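Local coordinates for Galactose/lactose metabolism regulatory protein GAL80 (Saccharomyces cerevisiae, PDB 3BTV) that represses the lactose/galactose metabolic genes by binding the activator GAL4 and blocking transcriptional activation while no inducing sugar is present, at residues D208-T213 with S417-N422; N233-N238 with H264-G269; Y201-G206 with P258-D263. The protein carries 1 engineered substitution. All blocks are in the same frame, centred on the assembly; numbering follows the deposited sequence.

In the fold
From the N terminus, the chain leaves the Rossmann-type parallel sheet and enters the C-terminal domain, where residues 201-206 form a loop just ahead of helix 209-225. That helix begins in contact 1 and leads to strand 229-237, half of contact 2. After two strands of a small three-stranded sheet, residues 258-263 return to the first loop and close contact 3; the next residues, 264-269, close contact 2. Contact 1 closes last, when helix 405-424 arrives from far along the sequence. Contact 2 is therefore nested inside contact 1, while contact 3 crosses both. Together they tie two helices, two loops and the large mixed sheet, with contacts 1 and 2 centred about 8 Å apart.

Contact 1 of 3, residues D208-T213 with S417-N422; sequences DLVTTT and SVYKSN
Tyr419 carries most of this meeting between the first turn of helix 209-225 and the segment 417-422 of helix 405-424, whose local axes run nearly antiparallel at 158° and 11.2 Å apart. From CB, its CG is set anti to the carbonyl carbon, beside the backbone N, and this sends the ring out across the gap. On the way, CE1 passes Val210 CG1 at 4.0 Å. CZ comes next and lies 3.9 Å from Val210 CG2, the valine branch that is anti to the carbonyl carbon. At the tip, the hydroxyl OH donates a weak hydrogen bond to Asp208 OD1 over 3.0 Å, tip to tip, with ring and carboxylate planes 70° apart. OD1 lies near the ring plane, at its edge. Tyr419 OH also lies 3.5 Å from Val210 CG2.

That carboxylate is already busy. Asp208 is the N-cap of its helix, its CG folded into the crowded position between backbone N and carbonyl carbon. OD1 accepts Thr211 N at 2.8 Å from above the carboxylate plane, and more weakly Val210 N, so three donors grip one oxygen. OD2 takes Thr211 OG1 at 2.6 Å on its syn lone pair, and this bond, with those to OD1, holds the carboxylate in its rotation. The helix N terminus and these donors would probably favour the ionised form.

Beside the tyrosine, Val210 CG1 meets Val418 CG1 tip to tip at 3.8 Å, both branches anti to their backbone N. Val418 also packs on Ala234, Leu265 and Phe267, and Tyr419 on Val236 and Pro262. The arrangement is an aspartate N-cap joined to an antiparallel helix pair, with helix 405-424 packed on one face of the C-terminal domain's mixed sheet.

Contact 2 of 3, residues N233-N238 with H264-G269; sequences NAMVFN and HLLFQG
Two neighbouring antiparallel strands of the large mixed sheet in the C-terminal domain make this contact, 233-237 running against 264-269 with local axes 4.8 Å apart. Asn233 with Gln268, Met235 with Leu266 and Phe237 with His264 are the hydrogen-bonded pairs. At the centre, Leu266 N reaches Met235 O at 2.9 Å in an almost straight bond (178°), and Met235 N returns one to Leu266 O. The pairing loosens towards one end: Phe237 N holds His264 O at 2.8 Å, but the reverse bond from His264 N to Phe237 O is weak at 3.4 Å. Ala234 CA adds a CA-H...O contact to Leu266 O at 3.2 Å.

Phe237 and His264 lie side by side on one face, the imidazole turning its edge to the phenyl face in an offset edge-to-face pair, centroids 5.9 Å apart. Phe237 CE1 then meets Leu266 CD1 at 3.7 Å as the two side chains cross obliquely. Over the other face, Val236 CG2 rests 3.9 Å from Leu265 CD1.

The face with Ala234, Val236, Leu265 and Phe267 is covered by helices 405-424 and 209-225. On the opposite face, Gln268 sends its amide to Asn233 of the second subunit. Strand 276-283 continues the sheet beyond 264-269. Helix 405-424 also supplies two side-chain acceptors to the other edge of strand 229-237, Ser421 OG for Ala234 N and Asn422 OD1 for Val236 N.

Contact 3 of 3, residues Y201-G206 with P258-D263; sequences YEIGNG and PKTVPD
Neither segment is regular helix or strand, yet the two backbones run alongside each other in the same direction, from Tyr201 beside Lys259 to Ile203 beside Val261, with Tyr201 CA 5.1 Å from Lys259 CA. A type II turn from Glu202 to Asn205 then carries the chain off, with Gly204 taking the positive phi. Tyr201 O is the shared acceptor: Thr260 N approaches nearly along its C=O axis at 2.9 Å, and Val261 N adds a weak bond at 3.4 Å.

Thr260 OG1, in the crowded position between backbone N and carbonyl carbon, takes Ile203 N at 2.8 Å and donates weakly to Glu202 OE1 at 3.3 Å, so one hydroxyl bridges backbone and carboxylate. Val261 closes the flank, its CG1 pressing 3.6 Å from Glu202 C and its CG2 facing Tyr201 CA.

Lys259 runs out extended, CD at the edge of the Tyr201 ring, then bends at chi3 (68°) and chi4 (44°). This brings NZ to Val261 O at 2.7 Å and into a salt bridge with Asp263 OD2 at 2.9 Å, on the anti lone pair. Asn238 OD1 also accepts from NZ, and Asp263 receives the backbone N of Asn239 and Ile240. An alanine at Lys259 would remove the ammonium group with its bonds to Val261 O and Asp263, and would probably leave the chain between them less firmly held. Arg192, outside both segments, makes a cation-pi pair with the Tyr201 ring. This is loop-to-loop packing in the C-terminal domain, setting the approach to helix 209-225 against the approach to strand 264-271.

Contact 1 of 3, residues D208-T213 with S417-N422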
ATOM      1  N   ASP B 208      14.501   9.771 -12.002  1.00 50.26           N
ATOM      2  CA  ASP B 208      14.478   9.234 -10.651  1.00 48.64           C
ATOM      3  C   ASP B 208      13.239   8.379 -10.440  1.00 41.43           C
ATOM      4  O   ASP B 208      12.348   8.324 -11.292  1.00 46.46           O
ATOM      5  CB  ASP B 208      14.515  10.364  -9.613  1.00 53.07           C
ATOM      6  CG  ASP B 208      13.254  11.204  -9.617  1.00 65.67           C
ATOM      7  OD1 ASP B 208      12.242  10.771  -9.027  1.00 57.14           O
ATOM      8  OD2 ASP B 208      13.278  12.299 -10.206  1.00 59.47           O
ATOM      9  N   LEU B 209      13.197   7.725  -9.285  1.00 48.35           N
ATOM     10  CA  LEU B 209      12.144   6.765  -8.963  1.00 40.79           C
ATOM     11  C   LEU B 209      10.759   7.391  -9.056  1.00 48.60           C
ATOM     12  O   LEU B 209       9.807   6.766  -9.518  1.00 43.88           O
ATOM     13  CB  LEU B 209      12.350   6.216  -7.548  1.00 49.74           C
ATOM     14  CG  LEU B 209      11.294   5.204  -7.090  1.00 47.18           C
ATOM     15  CD1 LEU B 209      11.327   3.989  -8.023  1.00 48.17           C
ATOM     16  CD2 LEU B 209      11.499   4.778  -5.647  1.00 38.84           C
ATOM     17  N   VAL B 210      10.638   8.626  -8.590  1.00 39.56           N
ATOM     18  CA  VAL B 210       9.336   9.264  -8.554  1.00 43.33           C
ATOM     19  C   VAL B 210       8.941   9.798  -9.925  1.00 50.54           C
ATOM     20  O   VAL B 210       7.888   9.446 -10.483  1.00 44.84           O
ATOM     21  CB  VAL B 210       9.307  10.391  -7.529  1.00 43.33           C
ATOM     22  CG1 VAL B 210       7.911  10.984  -7.455  1.00 44.06           C
ATOM     23  CG2 VAL B 210       9.727   9.855  -6.172  1.00 42.95           C
ATOM     24  N   THR B 211       9.810  10.635 -10.469  1.00 49.48           N
ATOM     25  CA  THR B 211       9.543  11.310 -11.721  1.00 43.44           C
ATOM     26  C   THR B 211       9.333  10.319 -12.846  1.00 43.83           C
ATOM     27  O   THR B 211       8.447  10.482 -13.686  1.00 50.16           O
ATOM     28  CB  THR B 211      10.722  12.229 -12.100  1.00 48.69           C
ATOM     29  OG1 THR B 211      10.939  13.177 -11.043  1.00 51.98           O
ATOM     30  CG2 THR B 211      10.426  12.957 -13.397  1.00 46.87           C
ATOM     31  N   THR B 212      10.153   9.281 -12.863  1.00 43.14           N
ATOM     32  CA  THR B 212      10.200   8.410 -14.022  1.00 45.10           C
ATOM     33  C   THR B 212       9.329   7.176 -13.852  1.00 50.54           C
ATOM     34  O   THR B 212       8.335   7.008 -14.559  1.00 53.57           O
ATOM     35  CB  THR B 212      11.649   8.004 -14.340  1.00 57.13           C
ATOM     36  OG1 THR B 212      12.481   9.171 -14.298  1.00 53.72           O
ATOM     37  CG2 THR B 212      11.742   7.350 -15.732  1.00 50.51           C
ATOM     38  N   THR B 213       9.696   6.322 -12.907  1.00 46.35           N
ATOM     39  CA  THR B 213       9.035   5.037 -12.734  1.00 37.79           C
ATOM     40  C   THR B 213       7.613   5.208 -12.226  1.00 43.22           C
ATOM     41  O   THR B 213       6.672   4.718 -12.822  1.00 42.46           O
ATOM     42  CB  THR B 213       9.802   4.141 -11.758  1.00 54.86           C
ATOM     43  OG1 THR B 213      11.176   4.100 -12.144  1.00 57.95           O
ATOM     44  CG2 THR B 213       9.226   2.722 -11.774  1.00 53.42           C
ATOM     45  N   SER B 417       3.771  17.750  -6.763  1.00 56.81           N
ATOM     46  CA  SER B 417       2.958  17.596  -5.557  1.00 52.32           C
ATOM     47  C   SER B 417       3.367  16.425  -4.678  1.00 46.37           C
ATOM     48  O   SER B 417       3.290  16.514  -3.453  1.00 51.99           O
ATOM     49  CB  SER B 417       1.485  17.474  -5.921  1.00 58.80           C
ATOM     50  OG  SER B 417       1.100  18.593  -6.696  1.00 60.73           O
ATOM     51  N   VAL B 418       3.785  15.316  -5.284  1.00 43.91           N
ATOM     52  CA  VAL B 418       4.315  14.220  -4.481  1.00 37.54           C
ATOM     53  C   VAL B 418       5.472  14.729  -3.588  1.00 42.91           C
ATOM     54  O   VAL B 418       5.484  14.511  -2.369  1.00 53.58           O
ATOM     55  CB  VAL B 418       4.778  13.035  -5.349  1.00 39.48           C
ATOM     56  CG1 VAL B 418       5.673  12.127  -4.551  1.00 48.11           C
ATOM     57  CG2 VAL B 418       3.554  12.239  -5.878  1.00 39.41           C
ATOM     58  N   TYR B 419       6.432  15.421  -4.195  1.00 49.44           N
ATOM     59  CA  TYR B 419       7.552  15.980  -3.438  1.00 57.34           C
ATOM     60  C   TYR B 419       7.131  17.037  -2.401  1.00 45.00           C
ATOM     61  O   TYR B 419       7.711  17.097  -1.321  1.00 49.74           O
ATOM     62  CB  TYR B 419       8.624  16.542  -4.380  1.00 58.98           C
ATOM     63  CG  TYR B 419       9.521  15.474  -4.956  1.00 68.85           C
ATOM     64  CD1 TYR B 419       9.457  15.139  -6.296  1.00 64.85           C
ATOM     65  CD2 TYR B 419      10.423  14.790  -4.151  1.00 60.04           C
ATOM     66  CE1 TYR B 419      10.265  14.160  -6.826  1.00 57.23           C
ATOM     67  CE2 TYR B 419      11.238  13.812  -4.671  1.00 53.46           C
ATOM     68  CZ  TYR B 419      11.154  13.503  -6.017  1.00 53.87           C
ATOM     69  OH  TYR B 419      11.963  12.530  -6.553  1.00 57.34           O
ATOM     70  N   LYS B 420       6.129  17.856  -2.725  1.00 58.96           N
ATOM     71  CA  LYS B 420       5.623  18.843  -1.765  1.00 57.74           C
ATOM     72  C   LYS B 420       5.049  18.144  -0.552  1.00 72.88           C
ATOM     73  O   LYS B 420       5.377  18.499   0.577  1.00 46.29           O
ATOM     74  CB  LYS B 420       4.539  19.735  -2.369  1.00 54.25           C
ATOM     75  CG  LYS B 420       5.022  21.000  -3.029  1.00 82.19           C
ATOM     76  CD  LYS B 420       3.853  21.933  -3.307  1.00 87.26           C
ATOM     77  CE  LYS B 420       4.076  22.714  -4.595  1.00116.60           C
ATOM     78  NZ  LYS B 420       5.466  23.243  -4.711  1.00121.84           N
ATOM     79  N   SER B 421       4.186  17.156  -0.803  1.00 47.56           N
ATOM     80  CA  SER B 421       3.551  16.390   0.250  1.00 34.88           C
ATOM     81  C   SER B 421       4.556  15.840   1.243  1.00 45.85           C
ATOM     82  O   SER B 421       4.354  15.920   2.450  1.00 46.79           O
ATOM     83  CB  SER B 421       2.752  15.207  -0.351  1.00 33.10           C
ATOM     84  OG  SER B 421       2.233  14.434   0.704  1.00 42.33           O
ATOM     85  N   ASN B 422       5.617  15.239   0.723  1.00 54.08           N
ATOM     86  CA  ASN B 422       6.688  14.716   1.551  1.00 57.22           C
ATOM     87  C   ASN B 422       7.365  15.821   2.396  1.00 45.34           C
ATOM     88  O   ASN B 422       7.599  15.660   3.593  1.00 47.82           O
ATOM     89  CB  ASN B 422       7.737  14.048   0.662  1.00 44.47           C
ATOM     90  CG  ASN B 422       8.894  13.488   1.455  1.00 50.39           C
ATOM     91  OD1 ASN B 422       8.716  12.603   2.283  1.00 44.98           O
ATOM     92  ND2 ASN B 422      10.092  14.009   1.212  1.00 46.77           N
TER

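Contact 2 of 3, residues N233-N238 with H264-G269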
ATOM      1  N   ASN B 233      -1.056  11.841  -0.496  1.00 34.37           N
ATOM      2  CA  ASN B 233       0.011  11.979   0.478  1.00 37.70           C
ATOM      3  C   ASN B 233       1.170  11.102   0.058  1.00 42.60           C
ATOM      4  O   ASN B 233       0.977   9.955  -0.341  1.00 37.60           O
ATOM      5  CB  ASN B 233      -0.441  11.532   1.871  1.00 32.19           C
ATOM      6  CG  ASN B 233       0.561  11.929   2.958  1.00 63.96           C
ATOM      7  OD1 ASN B 233       0.475  13.015   3.530  1.00 79.65           O
ATOM      8  ND2 ASN B 233       1.520  11.050   3.234  1.00 37.28           N
ATOM      9  N   ALA B 234       2.378  11.625   0.168  1.00 31.98           N
ATOM     10  CA  ALA B 234       3.562  10.841  -0.156  1.00 35.57           C
ATOM     11  C   ALA B 234       4.654  10.932   0.901  1.00 46.91           C
ATOM     12  O   ALA B 234       4.816  11.944   1.581  1.00 38.57           O
ATOM     13  CB  ALA B 234       4.110  11.259  -1.486  1.00 32.57           C
ATOM     14  N   MET B 235       5.416   9.862   1.022  1.00 39.14           N
ATOM     15  CA  MET B 235       6.663   9.909   1.758  1.00 43.89           C
ATOM     16  C   MET B 235       7.747   9.395   0.824  1.00 45.94           C
ATOM     17  O   MET B 235       7.617   8.312   0.239  1.00 36.43           O
ATOM     18  CB  MET B 235       6.592   9.053   3.012  1.00 38.39           C
ATOM     19  CG  MET B 235       5.491   9.467   3.969  1.00 35.85           C
ATOM     20  SD  MET B 235       5.315   8.306   5.339  1.00 45.11           S
ATOM     21  CE  MET B 235       3.920   9.034   6.204  1.00 46.95           C
ATOM     22  N   VAL B 236       8.808  10.183   0.684  1.00 40.29           N
ATOM     23  CA  VAL B 236       9.882   9.897  -0.257  1.00 43.04           C
ATOM     24  C   VAL B 236      11.150   9.643   0.543  1.00 55.16           C
ATOM     25  O   VAL B 236      11.497  10.412   1.433  1.00 44.99           O
ATOM     26  CB  VAL B 236      10.082  11.079  -1.217  1.00 50.43           C
ATOM     27  CG1 VAL B 236      11.222  10.808  -2.194  1.00 46.95           C
ATOM     28  CG2 VAL B 236       8.778  11.360  -1.955  1.00 44.60           C
ATOM     29  N   PHE B 237      11.842   8.558   0.232  1.00 51.38           N
ATOM     30  CA  PHE B 237      12.961   8.129   1.062  1.00 45.33           C
ATOM     31  C   PHE B 237      14.311   8.115   0.352  1.00 47.37           C
ATOM     32  O   PHE B 237      14.431   7.651  -0.781  1.00 45.79           O
ATOM     33  CB  PHE B 237      12.715   6.708   1.574  1.00 34.67           C
ATOM     34  CG  PHE B 237      11.506   6.571   2.446  1.00 43.88           C
ATOM     35  CD1 PHE B 237      10.229   6.543   1.900  1.00 37.22           C
ATOM     36  CD2 PHE B 237      11.647   6.441   3.812  1.00 43.14           C
ATOM     37  CE1 PHE B 237       9.116   6.415   2.717  1.00 37.80           C
ATOM     38  CE2 PHE B 237      10.533   6.300   4.632  1.00 38.41           C
ATOM     39  CZ  PHE B 237       9.274   6.288   4.089  1.00 36.11           C
ATOM     40  N   ASN B 238      15.336   8.594   1.044  1.00 50.80           N
ATOM     41  CA  ASN B 238      16.703   8.272   0.651  1.00 48.75           C
ATOM     42  C   ASN B 238      17.350   7.533   1.814  1.00 56.75           C
ATOM     43  O   ASN B 238      18.183   8.083   2.522  1.00 50.18           O
ATOM     44  CB  ASN B 238      17.502   9.526   0.266  1.00 45.77           C
ATOM     45  CG  ASN B 238      18.887   9.194  -0.275  1.00 58.20           C
ATOM     46  OD1 ASN B 238      19.185   8.047  -0.607  1.00 65.88           O
ATOM     47  ND2 ASN B 238      19.743  10.202  -0.354  1.00 66.36           N
ATOM     48  N   HIS B 264      12.931   4.924  -2.176  1.00 35.21           N
ATOM     49  CA  HIS B 264      11.584   4.393  -1.903  1.00 37.69           C
ATOM     50  C   HIS B 264      10.537   5.477  -1.951  1.00 40.80           C
ATOM     51  O   HIS B 264      10.792   6.614  -1.563  1.00 41.01           O
ATOM     52  CB  HIS B 264      11.507   3.713  -0.542  1.00 34.45           C
ATOM     53  CG  HIS B 264      10.479   2.628  -0.470  1.00 41.07           C
ATOM     54  ND1 HIS B 264       9.157   2.870  -0.156  1.00 50.38           N
ATOM     55  CD2 HIS B 264      10.577   1.293  -0.660  1.00 31.82           C
ATOM     56  CE1 HIS B 264       8.487   1.730  -0.157  1.00 35.44           C
ATOM     57  NE2 HIS B 264       9.331   0.750  -0.443  1.00 34.00           N
ATOM     58  N   LEU B 265       9.357   5.109  -2.428  1.00 34.10           N
ATOM     59  CA  LEU B 265       8.226   6.008  -2.466  1.00 35.38           C
ATOM     60  C   LEU B 265       7.022   5.297  -1.867  1.00 37.96           C
ATOM     61  O   LEU B 265       6.675   4.172  -2.275  1.00 34.47           O
ATOM     62  CB  LEU B 265       7.911   6.437  -3.909  1.00 34.79           C
ATOM     63  CG  LEU B 265       6.565   7.173  -4.088  1.00 48.16           C
ATOM     64  CD1 LEU B 265       6.588   8.553  -3.453  1.00 37.44           C
ATOM     65  CD2 LEU B 265       6.151   7.277  -5.549  1.00 42.48           C
ATOM     66  N   LEU B 266       6.393   5.945  -0.895  1.00 34.74           N
ATOM     67  CA  LEU B 266       5.082   5.513  -0.400  1.00 38.76           C
ATOM     68  C   LEU B 266       4.114   6.549  -0.890  1.00 41.28           C
ATOM     69  O   LEU B 266       4.338   7.743  -0.712  1.00 36.50           O
ATOM     70  CB  LEU B 266       5.019   5.466   1.128  1.00 28.57           C
ATOM     71  CG  LEU B 266       5.964   4.517   1.866  1.00 41.04           C
ATOM     72  CD1 LEU B 266       5.852   4.725   3.370  1.00 36.69           C
ATOM     73  CD2 LEU B 266       5.680   3.064   1.507  1.00 30.56           C
ATOM     74  N   PHE B 267       3.041   6.108  -1.524  1.00 32.89           N
ATOM     75  CA  PHE B 267       2.083   7.056  -2.068  1.00 34.72           C
ATOM     76  C   PHE B 267       0.687   6.533  -1.858  1.00 44.75           C
ATOM     77  O   PHE B 267       0.392   5.373  -2.157  1.00 38.46           O
ATOM     78  CB  PHE B 267       2.362   7.290  -3.556  1.00 32.92           C
ATOM     79  CG  PHE B 267       1.252   8.021  -4.287  1.00 44.23           C
ATOM     80  CD1 PHE B 267       1.344   9.380  -4.548  1.00 32.91           C
ATOM     81  CD2 PHE B 267       0.134   7.339  -4.740  1.00 38.85           C
ATOM     82  CE1 PHE B 267       0.339  10.040  -5.232  1.00 40.93           C
ATOM     83  CE2 PHE B 267      -0.878   7.993  -5.420  1.00 40.42           C
ATOM     84  CZ  PHE B 267      -0.780   9.341  -5.673  1.00 39.06           C
ATOM     85  N   GLN B 268      -0.185   7.378  -1.333  1.00 31.74           N
ATOM     86  CA  GLN B 268      -1.574   6.959  -1.174  1.00 28.10           C
ATOM     87  C   GLN B 268      -2.451   8.131  -1.547  1.00 39.74           C
ATOM     88  O   GLN B 268      -2.056   9.282  -1.392  1.00 40.33           O
ATOM     89  CB  GLN B 268      -1.850   6.450   0.245  1.00 35.28           C
ATOM     90  CG  GLN B 268      -1.753   7.520   1.335  1.00 41.05           C
ATOM     91  CD  GLN B 268      -1.809   6.933   2.745  1.00 49.16           C
ATOM     92  OE1 GLN B 268      -2.036   7.639   3.736  1.00 37.55           O
ATOM     93  NE2 GLN B 268      -1.594   5.637   2.834  1.00 28.77           N
ATOM     94  N   GLY B 269      -3.628   7.851  -2.078  1.00 36.61           N
ATOM     95  CA  GLY B 269      -4.496   8.920  -2.509  1.00 30.69           C
ATOM     96  C   GLY B 269      -5.853   8.441  -2.937  1.00 33.70           C
ATOM     97  O   GLY B 269      -6.156   7.242  -2.876  1.00 33.05           O
TER

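Contact 3 of 3, residues Y201-G206 with P258-D263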
ATOM      1  N   TYR B 201      21.701   9.398 -10.714  1.00 70.31           N
ATOM      2  CA  TYR B 201      21.629   9.237  -9.269  1.00 67.45           C
ATOM      3  C   TYR B 201      21.729  10.553  -8.511  1.00 64.32           C
ATOM      4  O   TYR B 201      21.863  10.560  -7.287  1.00 64.17           O
ATOM      5  CB  TYR B 201      22.745   8.297  -8.818  1.00 54.27           C
ATOM      6  CG  TYR B 201      22.716   6.985  -9.562  1.00 63.13           C
ATOM      7  CD1 TYR B 201      23.535   6.766 -10.661  1.00 59.80           C
ATOM      8  CD2 TYR B 201      21.838   5.976  -9.183  1.00 72.11           C
ATOM      9  CE1 TYR B 201      23.490   5.563 -11.357  1.00 74.96           C
ATOM     10  CE2 TYR B 201      21.786   4.774  -9.864  1.00 63.00           C
ATOM     11  CZ  TYR B 201      22.612   4.573 -10.949  1.00 74.17           C
ATOM     12  OH  TYR B 201      22.557   3.375 -11.618  1.00 67.80           O
ATOM     13  N   GLU B 202      21.665  11.658  -9.246  1.00 51.79           N
ATOM     14  CA  GLU B 202      21.834  12.988  -8.673  1.00 69.92           C
ATOM     15  C   GLU B 202      20.519  13.730  -8.816  1.00 68.27           C
ATOM     16  O   GLU B 202      19.945  13.748  -9.899  1.00 57.89           O
ATOM     17  CB  GLU B 202      22.961  13.735  -9.407  1.00 56.31           C
ATOM     18  CG  GLU B 202      22.895  15.259  -9.308  1.00117.15           C
ATOM     19  CD  GLU B 202      23.212  15.789  -7.916  1.00124.75           C
ATOM     20  OE1 GLU B 202      23.857  15.068  -7.124  1.00122.04           O
ATOM     21  OE2 GLU B 202      22.817  16.937  -7.617  1.00117.17           O
ATOM     22  N   ILE B 203      20.034  14.335  -7.732  1.00 60.21           N
ATOM     23  CA  ILE B 203      18.702  14.939  -7.751  1.00 73.66           C
ATOM     24  C   ILE B 203      18.662  16.113  -8.737  1.00 76.72           C
ATOM     25  O   ILE B 203      19.683  16.765  -8.986  1.00 70.98           O
ATOM     26  CB  ILE B 203      18.247  15.390  -6.340  1.00 81.82           C
ATOM     27  CG1 ILE B 203      16.740  15.665  -6.321  1.00 93.60           C
ATOM     28  CG2 ILE B 203      19.035  16.606  -5.886  1.00 86.16           C
ATOM     29  CD1 ILE B 203      16.306  16.606  -5.227  1.00120.33           C
ATOM     30  N   GLY B 204      17.498  16.353  -9.336  1.00 74.01           N
ATOM     31  CA  GLY B 204      17.322  17.506 -10.202  1.00 64.94           C
ATOM     32  C   GLY B 204      17.746  17.320 -11.650  1.00 68.79           C
ATOM     33  O   GLY B 204      17.746  18.271 -12.428  1.00 70.48           O
ATOM     34  N   ASN B 205      18.110  16.099 -12.021  1.00 65.15           N
ATOM     35  CA  ASN B 205      18.463  15.813 -13.406  1.00 53.05           C
ATOM     36  C   ASN B 205      17.310  15.192 -14.186  1.00 60.21           C
ATOM     37  O   ASN B 205      17.501  14.683 -15.290  1.00 65.31           O
ATOM     38  CB  ASN B 205      19.684  14.911 -13.464  1.00 55.37           C
ATOM     39  CG  ASN B 205      20.952  15.652 -13.121  1.00 76.30           C
ATOM     40  OD1 ASN B 205      21.947  15.054 -12.709  1.00 80.37           O
ATOM     41  ND2 ASN B 205      20.918  16.973 -13.270  1.00 70.15           N
ATOM     42  N   GLY B 206      16.117  15.226 -13.600  1.00 55.01           N
ATOM     43  CA  GLY B 206      14.912  14.810 -14.306  1.00 57.14           C
ATOM     44  C   GLY B 206      14.723  13.309 -14.477  1.00 60.02           C
ATOM     45  O   GLY B 206      13.851  12.870 -15.232  1.00 56.44           O
ATOM     46  N   PRO B 258      27.740   7.957  -3.990  1.00 67.45           N
ATOM     47  CA  PRO B 258      26.611   8.642  -3.360  1.00 61.44           C
ATOM     48  C   PRO B 258      25.396   8.722  -4.277  1.00 59.28           C
ATOM     49  O   PRO B 258      25.527   8.824  -5.501  1.00 64.33           O
ATOM     50  CB  PRO B 258      27.161  10.055  -3.091  1.00 67.73           C
ATOM     51  CG  PRO B 258      28.603  10.056  -3.603  1.00 70.14           C
ATOM     52  CD  PRO B 258      28.710   8.911  -4.552  1.00 67.42           C
ATOM     53  N   LYS B 259      24.211   8.671  -3.674  1.00 63.65           N
ATOM     54  CA  LYS B 259      22.971   8.838  -4.411  1.00 52.01           C
ATOM     55  C   LYS B 259      22.165   9.917  -3.705  1.00 58.61           C
ATOM     56  O   LYS B 259      21.981   9.864  -2.488  1.00 53.41           O
ATOM     57  CB  LYS B 259      22.196   7.513  -4.433  1.00 62.73           C
ATOM     58  CG  LYS B 259      20.829   7.559  -5.109  1.00 61.41           C
ATOM     59  CD  LYS B 259      20.195   6.159  -5.213  1.00 51.38           C
ATOM     60  CE  LYS B 259      19.801   5.585  -3.834  1.00 53.51           C
ATOM     61  NZ  LYS B 259      19.117   6.584  -2.931  1.00 45.36           N
ATOM     62  N   THR B 260      21.688  10.907  -4.449  1.00 53.99           N
ATOM     63  CA  THR B 260      20.776  11.867  -3.833  1.00 62.62           C
ATOM     64  C   THR B 260      19.326  11.689  -4.294  1.00 60.52           C
ATOM     65  O   THR B 260      18.430  12.339  -3.766  1.00 65.22           O
ATOM     66  CB  THR B 260      21.232  13.315  -4.059  1.00 57.09           C
ATOM     67  OG1 THR B 260      21.414  13.545  -5.460  1.00 64.82           O
ATOM     68  CG2 THR B 260      22.547  13.577  -3.319  1.00 65.59           C
ATOM     69  N   VAL B 261      19.094  10.820  -5.278  1.00 56.58           N
ATOM     70  CA  VAL B 261      17.717  10.479  -5.666  1.00 50.78           C
ATOM     71  C   VAL B 261      17.097   9.428  -4.716  1.00 51.77           C
ATOM     72  O   VAL B 261      17.813   8.707  -4.019  1.00 49.43           O
ATOM     73  CB  VAL B 261      17.636  10.014  -7.137  1.00 57.99           C
ATOM     74  CG1 VAL B 261      18.101  11.131  -8.072  1.00 53.00           C
ATOM     75  CG2 VAL B 261      18.467   8.765  -7.342  1.00 52.62           C
ATOM     76  N   PRO B 262      15.754   9.336  -4.681  1.00 50.92           N
ATOM     77  CA  PRO B 262      15.103   8.455  -3.700  1.00 42.36           C
ATOM     78  C   PRO B 262      15.291   6.962  -3.967  1.00 50.31           C
ATOM     79  O   PRO B 262      15.479   6.543  -5.110  1.00 46.23           O
ATOM     80  CB  PRO B 262      13.618   8.800  -3.853  1.00 41.59           C
ATOM     81  CG  PRO B 262      13.596  10.124  -4.553  1.00 50.83           C
ATOM     82  CD  PRO B 262      14.769  10.111  -5.454  1.00 47.71           C
ATOM     83  N   ASP B 263      15.230   6.169  -2.904  1.00 41.47           N
ATOM     84  CA  ASP B 263      15.216   4.712  -3.015  1.00 47.15           C
ATOM     85  C   ASP B 263      13.885   4.099  -2.591  1.00 37.39           C
ATOM     86  O   ASP B 263      13.730   2.876  -2.615  1.00 43.29           O
ATOM     87  CB  ASP B 263      16.329   4.092  -2.177  1.00 44.28           C
ATOM     88  CG  ASP B 263      16.540   4.822  -0.880  1.00 55.23           C
ATOM     89  OD1 ASP B 263      15.672   4.711   0.008  1.00 51.38           O
ATOM     90  OD2 ASP B 263      17.570   5.520  -0.766  1.00 56.22           O
TER